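Inactive glucansucrase (Lactobacillus reuteri, PDB 5JBD) is an inactive member of the glucansucrases, a glycoside hydrolase family 70 protein built round a TIM-barrel-type domain. Local coordinates at residues G771-V776 against T780-I785. Residues are numbered along the deposited sequence; the frame is centred on the assembly and turned at random.
Sequences GMQIHV and TYANQI. With SO4 (sulfate ion), chain G.
The surface loop that joins two antiparallel neighbours of a six-stranded sheet, strands 758-767 and 784-791, folds back on itself where Gln773, Ile774 and His775 meet Thr780. At the centre is the threonine hydroxyl, a group that can give and accept at once. Thr780 OG1 donates to Ile774 O at 2.7 Å and accepts from Gln773 NE2 at 3.1 Å. The second bond is almost perfectly straight (179°), with OG1 lying in the amide plane of the glutamine. The length of the glutamine suits this reach: with CG anti to the backbone N (chi1 -174°) and the chain extended beyond it, the amide is carried across to Thr780, the two side chains crossing at about a right angle. The amide also lies against the small methyl of Ala782, where Gln773 NE2 is 3.8 Å from Ala782 CB.

The other branch of Thr780, the methyl CG2, packs on His775. Thr780 CG2 sits over one face of the His775 imidazole, off-centre toward the rim, in a CH-pi contact 3.8 Å from the ring centroid. Behind these residues strand 758-767 backs both segments, Arg766 making backbone hydrogen bonds with Ile774 and Tyr781. A sulfate ion, probably from the crystallisation liquor, is held through both backbone and ring: His775 N donates to sulfate O4 at 3.0 Å, and at the ring edge His775 ND1 donates to sulfate O1 at 2.7 Å.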
ATOM      1  N   GLY A 771      15.126  -4.492  -9.954  1.00 31.03           N
ATOM      2  CA  GLY A 771      15.986  -3.618 -10.765  1.00 31.89           C
ATOM      3  C   GLY A 771      16.978  -4.347 -11.664  1.00 34.32           C
ATOM      4  O   GLY A 771      17.938  -3.757 -12.132  1.00 34.89           O
ATOM      5  N   MET A 772      16.740  -5.630 -11.923  1.00 35.36           N
ATOM      6  CA  MET A 772      17.537  -6.377 -12.882  1.00 39.00           C
ATOM      7  C   MET A 772      16.839  -6.304 -14.233  1.00 36.05           C
ATOM      8  O   MET A 772      15.627  -6.479 -14.316  1.00 32.72           O
ATOM      9  CB  MET A 772      17.687  -7.836 -12.442  1.00 44.34           C
ATOM     10  CG  MET A 772      18.396  -7.990 -11.098  1.00 52.34           C
ATOM     11  SD  MET A 772      20.082  -7.304 -11.069  1.00 61.30           S
ATOM     12  CE  MET A 772      20.099  -6.448  -9.487  1.00 63.36           C
ATOM     13  N   GLN A 773      17.622  -6.074 -15.283  1.00 34.23           N
ATOM     14  CA  GLN A 773      17.075  -5.947 -16.621  1.00 34.51           C
ATOM     15  C   GLN A 773      16.412  -7.252 -17.057  1.00 34.05           C
ATOM     16  O   GLN A 773      16.983  -8.333 -16.848  1.00 32.69           O
ATOM     17  CB  GLN A 773      18.172  -5.554 -17.626  1.00 34.92           C
ATOM     18  CG  GLN A 773      17.619  -5.268 -19.017  1.00 35.24           C
ATOM     19  CD  GLN A 773      18.632  -4.706 -19.999  1.00 34.83           C
ATOM     20  OE1 GLN A 773      19.795  -4.475 -19.664  1.00 34.00           O
ATOM     21  NE2 GLN A 773      18.179  -4.489 -21.234  1.00 34.05           N
ATOM     22  N   ILE A 774      15.217  -7.145 -17.647  1.00 32.58           N
ATOM     23  CA  ILE A 774      14.536  -8.300 -18.255  1.00 33.86           C
ATOM     24  C   ILE A 774      14.151  -8.061 -19.710  1.00 34.17           C
ATOM     25  O   ILE A 774      14.138  -6.916 -20.186  1.00 33.65           O
ATOM     26  CB  ILE A 774      13.260  -8.717 -17.483  1.00 34.26           C
ATOM     27  CG1 ILE A 774      12.263  -7.550 -17.392  1.00 33.57           C
ATOM     28  CG2 ILE A 774      13.640  -9.223 -16.092  1.00 33.91           C
ATOM     29  CD1 ILE A 774      10.883  -7.944 -16.908  1.00 33.17           C
ATOM     30  N   HIS A 775      13.848  -9.164 -20.392  1.00 34.36           N
ATOM     31  CA  HIS A 775      13.204  -9.159 -21.697  1.00 36.46           C
ATOM     32  C   HIS A 775      11.734  -9.527 -21.511  1.00 36.73           C
ATOM     33  O   HIS A 775      11.397 -10.277 -20.595  1.00 35.65           O
ATOM     34  CB  HIS A 775      13.886 -10.157 -22.647  1.00 37.59           C
ATOM     35  CG  HIS A 775      15.219  -9.701 -23.142  1.00 37.65           C
ATOM     36  ND1 HIS A 775      16.339  -9.667 -22.338  1.00 39.47           N
ATOM     37  CD2 HIS A 775      15.618  -9.268 -24.361  1.00 38.28           C
ATOM     38  CE1 HIS A 775      17.370  -9.227 -23.040  1.00 40.50           C
ATOM     39  NE2 HIS A 775      16.953  -8.967 -24.267  1.00 39.10           N
ATOM     40  N   VAL A 776      10.867  -8.983 -22.361  1.00 37.57           N
ATOM     41  CA  VAL A 776       9.449  -9.354 -22.400  1.00 38.12           C
ATOM     42  C   VAL A 776       9.123  -9.693 -23.849  1.00 41.70           C
ATOM     43  O   VAL A 776       9.320  -8.852 -24.738  1.00 38.77           O
ATOM     44  CB  VAL A 776       8.545  -8.211 -21.906  1.00 38.08           C
ATOM     45  CG1 VAL A 776       7.084  -8.650 -21.873  1.00 37.88           C
ATOM     46  CG2 VAL A 776       8.981  -7.743 -20.519  1.00 38.08           C
ATOM     47  N   THR A 780      13.477  -5.741 -25.105  1.00 37.92           N
ATOM     48  CA  THR A 780      13.890  -4.975 -23.931  1.00 35.36           C
ATOM     49  C   THR A 780      14.283  -3.552 -24.330  1.00 34.78           C
ATOM     50  O   THR A 780      14.296  -3.214 -25.519  1.00 33.76           O
ATOM     51  CB  THR A 780      15.055  -5.679 -23.186  1.00 34.48           C
ATOM     52  OG1 THR A 780      15.238  -5.085 -21.890  1.00 33.26           O
ATOM     53  CG2 THR A 780      16.372  -5.618 -23.981  1.00 35.05           C
ATOM     54  N   TYR A 781      14.590  -2.732 -23.327  1.00 32.96           N
ATOM     55  CA  TYR A 781      15.264  -1.445 -23.547  1.00 32.65           C
ATOM     56  C   TYR A 781      16.129  -1.053 -22.356  1.00 32.75           C
ATOM     57  O   TYR A 781      15.812  -1.401 -21.224  1.00 30.31           O
ATOM     58  CB  TYR A 781      14.267  -0.331 -23.880  1.00 31.69           C
ATOM     59  CG  TYR A 781      13.076  -0.185 -22.968  1.00 29.96           C
ATOM     60  CD1 TYR A 781      13.132   0.632 -21.841  1.00 29.00           C
ATOM     61  CD2 TYR A 781      11.868  -0.810 -23.264  1.00 29.37           C
ATOM     62  CE1 TYR A 781      12.025   0.792 -21.015  1.00 28.85           C
ATOM     63  CE2 TYR A 781      10.748  -0.655 -22.444  1.00 29.05           C
ATOM     64  CZ  TYR A 781      10.828   0.149 -21.323  1.00 28.29           C
ATOM     65  OH  TYR A 781       9.726   0.301 -20.507  1.00 27.93           O
ATOM     66  N   ALA A 782      17.229  -0.351 -22.642  1.00 33.92           N
ATOM     67  CA  ALA A 782      18.173   0.115 -21.622  1.00 34.68           C
ATOM     68  C   ALA A 782      18.693   1.498 -21.973  1.00 36.24           C
ATOM     69  O   ALA A 782      18.886   1.814 -23.156  1.00 36.64           O
ATOM     70  CB  ALA A 782      19.345  -0.856 -21.499  1.00 35.89           C
ATOM     71  N   ASN A 783      18.925   2.312 -20.946  1.00 34.78           N
ATOM     72  CA  ASN A 783      19.558   3.623 -21.110  1.00 34.79           C
ATOM     73  C   ASN A 783      18.802   4.522 -22.099  1.00 34.24           C
ATOM     74  O   ASN A 783      19.410   5.184 -22.945  1.00 33.48           O
ATOM     75  CB  ASN A 783      21.040   3.456 -21.514  1.00 35.49           C
ATOM     76  CG  ASN A 783      21.828   2.619 -20.511  1.00 35.52           C
ATOM     77  OD1 ASN A 783      22.304   1.521 -20.830  1.00 35.10           O
ATOM     78  ND2 ASN A 783      21.957   3.124 -19.298  1.00 33.57           N
ATOM     79  N   GLN A 784      17.472   4.524 -21.986  1.00 33.85           N
ATOM     80  CA  GLN A 784      16.598   5.307 -22.855  1.00 33.89           C
ATOM     81  C   GLN A 784      16.031   6.481 -22.095  1.00 32.56           C
ATOM     82  O   GLN A 784      15.589   6.327 -20.955  1.00 32.22           O
ATOM     83  CB  GLN A 784      15.424   4.464 -23.363  1.00 34.40           C
ATOM     84  CG  GLN A 784      15.793   3.337 -24.310  1.00 35.93           C
ATOM     85  CD  GLN A 784      16.536   3.810 -25.536  1.00 37.77           C
ATOM     86  OE1 GLN A 784      16.117   4.744 -26.216  1.00 38.41           O
ATOM     87  NE2 GLN A 784      17.656   3.157 -25.830  1.00 39.81           N
ATOM     88  N   ILE A 785      16.006   7.646 -22.735  1.00 33.63           N
ATOM     89  CA  ILE A 785      15.371   8.814 -22.139  1.00 32.31           C
ATOM     90  C   ILE A 785      13.850   8.624 -22.169  1.00 30.78           C
ATOM     91  O   ILE A 785      13.283   8.322 -23.212  1.00 31.25           O
ATOM     92  CB  ILE A 785      15.835  10.134 -22.808  1.00 33.23           C
ATOM     93  CG1 ILE A 785      17.339  10.310 -22.550  1.00 33.62           C
ATOM     94  CG2 ILE A 785      15.033  11.306 -22.255  1.00 33.20           C
ATOM     95  CD1 ILE A 785      17.951  11.609 -22.989  1.00 34.80           C
TER
HETATM   96  S   SO4 G1705      15.631 -12.245 -19.533  1.00 67.94           S
HETATM   97  O1  SO4 G1705      16.361 -11.089 -20.097  1.00 74.30           O
HETATM   98  O2  SO4 G1705      15.460 -13.300 -20.562  1.00 66.92           O
HETATM   99  O3  SO4 G1705      16.445 -12.755 -18.414  1.00 76.01           O
HETATM  100  O4  SO4 G1705      14.299 -11.812 -19.048  1.00 55.18           O